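Local coordinates for Ycf54-like protein (Synechocystis sp. PCC 6803, PDB 5M2P) that probably acts as a component of the magnesium protoporphyrin IX monomethyl ester cyclase, which forms protochlorophyllide on the way to chlorophyll, at residues A50-P55 and E66-I71. Numbering follows the deposited sequence.
Sequences AFLNAP and EKNVAI. With SO4 (sulfate ion), chain B.
F51 and L52, neighbours in the 3-10 turn 50-53, each lay one side chain against the start of strand 68-73, the first meeting apolar, the second a methyl against an amide. The F51 ring presents its edge to A70: CZ lies 3.7 Å from A70 CB and CE2 3.8 Å from the same methyl, which sits close to the ring plane. The ring reaches that far because CG is folded between the backbone N and the carbonyl carbon (chi1 70°), which swings its far end to the strand. The ring also meets those of Y9 and F94 at an inclination. CB of L52 points toward the strand, and the one methyl CD2 makes the touch, 3.7 Å from N68 ND2 and 4.0 Å from N68 OD1, the two side chains running roughly counter to each other. All four residues are buried. F51 and L52 lie over one face of a four-stranded antiparallel sheet of order 43-47, 68-73, 5-13, 90-96, to which N68 and A70 belong; residues 50-55 lie in the connection from edge strand 43-47 through helix 58-63 to the neighbouring antiparallel strand 68-73, and L11 of strand 5-13 touches L52, N68 and A70 alike. Polar bonds run within the segments or to partners outside them, none joining the two. N53 N to A50 O and A54 N to F51 O, both 3.1 Å, close the turn. The amide of N68 is held by ND2 donating to the carbonyl oxygen of P65. Farther out, E66 N donates nearly straight (2.9 Å, 166°) to O3 of a sulfate, probably a crystallisation component.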
loop_
_atom_site.group_PDB
_atom_site.type_symbol
_atom_site.label_atom_id
_atom_site.label_comp_id
_atom_site.label_asym_id
_atom_site.label_seq_id
_atom_site.Cartn_x
_atom_site.Cartn_y
_atom_site.Cartn_z
ATOM N N ALA A 50 -4.381 -1.575 8.864
ATOM C CA ALA A 50 -4.035 -1.825 10.253
ATOM C C ALA A 50 -2.546 -1.683 10.534
ATOM O O ALA A 50 -2.134 -1.439 11.662
ATOM C CB ALA A 50 -4.484 -3.216 10.631
ATOM N N PHE A 51 -1.704 -1.831 9.514
ATOM C CA PHE A 51 -0.255 -1.692 9.765
ATOM C C PHE A 51 0.134 -0.334 10.322
ATOM O O PHE A 51 1.159 -0.202 10.991
ATOM C CB PHE A 51 0.613 -2.068 8.542
ATOM C CG PHE A 51 0.559 -1.106 7.360
ATOM C CD1 PHE A 51 1.113 0.167 7.430
ATOM C CD2 PHE A 51 0.037 -1.523 6.135
ATOM C CE1 PHE A 51 1.120 1.014 6.324
ATOM C CE2 PHE A 51 0.019 -0.662 5.044
ATOM C CZ PHE A 51 0.562 0.586 5.146
ATOM N N LEU A 52 -0.693 0.679 10.066
ATOM C CA LEU A 52 -0.381 2.019 10.494
ATOM C C LEU A 52 -0.356 2.173 12.004
ATOM O O LEU A 52 0.182 3.160 12.503
ATOM C CB LEU A 52 -1.371 2.992 9.862
ATOM C CG LEU A 52 -0.951 4.437 9.699
ATOM C CD1 LEU A 52 0.413 4.581 9.017
ATOM C CD2 LEU A 52 -2.056 5.121 8.917
ATOM N N ASN A 53 -0.932 1.195 12.734
ATOM C CA ASN A 53 -0.924 1.231 14.196
ATOM C C ASN A 53 0.366 0.677 14.832
ATOM O O ASN A 53 0.550 0.734 16.040
ATOM C CB ASN A 53 -2.108 0.446 14.759
ATOM C CG ASN A 53 -3.431 1.120 14.533
ATOM O OD1 ASN A 53 -3.508 2.334 14.301
ATOM N ND2 ASN A 53 -4.492 0.318 14.553
ATOM N N ALA A 54 1.276 0.166 14.019
ATOM C CA ALA A 54 2.512 -0.416 14.544
ATOM C C ALA A 54 3.389 0.683 15.101
ATOM O O ALA A 54 3.498 1.751 14.504
ATOM C CB ALA A 54 3.256 -1.164 13.482
ATOM N N PRO A 55 4.074 0.452 16.234
ATOM C CA PRO A 55 4.913 1.504 16.792
ATOM C C PRO A 55 5.996 2.023 15.851
ATOM O O PRO A 55 6.306 3.216 15.895
ATOM C CB PRO A 55 5.502 0.860 18.033
ATOM C CG PRO A 55 4.543 -0.212 18.411
ATOM C CD PRO A 55 3.926 -0.701 17.146
ATOM N N GLU A 66 -7.050 11.174 7.793
ATOM C CA GLU A 66 -8.006 10.457 8.651
ATOM C C GLU A 66 -8.539 9.191 7.961
ATOM O O GLU A 66 -8.671 8.129 8.611
ATOM C CB GLU A 66 -9.150 11.401 9.055
ATOM C CG GLU A 66 -10.211 10.816 9.970
ATOM C CD GLU A 66 -11.338 11.804 10.163
ATOM O OE1 GLU A 66 -11.032 13.008 10.306
ATOM O OE2 GLU A 66 -12.513 11.387 10.137
ATOM N N LYS A 67 -8.909 9.307 6.695
ATOM C CA LYS A 67 -9.439 8.196 5.927
ATOM C C LYS A 67 -8.347 7.929 4.911
ATOM O O LYS A 67 -8.096 8.752 4.021
ATOM C CB LYS A 67 -10.769 8.557 5.259
ATOM C CG LYS A 67 -11.880 8.841 6.262
ATOM C CD LYS A 67 -13.264 8.605 5.676
ATOM C CE LYS A 67 -13.845 9.838 5.014
ATOM N NZ LYS A 67 -15.341 9.778 4.900
ATOM N N ASN A 68 -7.651 6.818 5.114
ATOM C CA ASN A 68 -6.468 6.526 4.332
ATOM C C ASN A 68 -6.538 5.170 3.656
ATOM O O ASN A 68 -7.424 4.357 3.930
ATOM C CB ASN A 68 -5.214 6.716 5.176
ATOM C CG ASN A 68 -5.237 5.928 6.454
ATOM O OD1 ASN A 68 -5.237 4.708 6.448
ATOM N ND2 ASN A 68 -5.177 6.637 7.569
ATOM N N VAL A 69 -5.593 4.955 2.752
ATOM C CA VAL A 69 -5.584 3.790 1.891
ATOM C C VAL A 69 -4.145 3.611 1.424
ATOM O O VAL A 69 -3.490 4.592 1.076
ATOM C CB VAL A 69 -6.529 3.934 0.683
ATOM C CG1 VAL A 69 -6.372 5.270 0.007
ATOM C CG2 VAL A 69 -6.403 2.774 -0.306
ATOM N N ALA A 70 -3.644 2.380 1.498
ATOM C CA ALA A 70 -2.279 2.100 1.072
ATOM C C ALA A 70 -2.225 1.231 -0.158
ATOM O O ALA A 70 -2.989 0.275 -0.318
ATOM C CB ALA A 70 -1.507 1.413 2.203
ATOM N N ILE A 71 -1.220 1.497 -0.983
ATOM C CA ILE A 71 -0.737 0.529 -1.946
ATOM C C ILE A 71 0.469 -0.143 -1.301
ATOM O O ILE A 71 1.406 0.521 -0.868
ATOM C CB ILE A 71 -0.354 1.176 -3.294
ATOM C CG1 ILE A 71 -1.466 2.094 -3.815
ATOM C CG2 ILE A 71 -0.020 0.097 -4.305
ATOM C CD1 ILE A 71 -2.796 1.437 -3.997
HETATM S S SO4 B . -7.509 14.754 6.165
HETATM O O1 SO4 B . -8.647 15.678 5.931
HETATM O O2 SO4 B . -6.277 15.546 6.346
HETATM O O3 SO4 B . -7.753 13.922 7.371
HETATM O O4 SO4 B . -7.334 13.867 4.999
#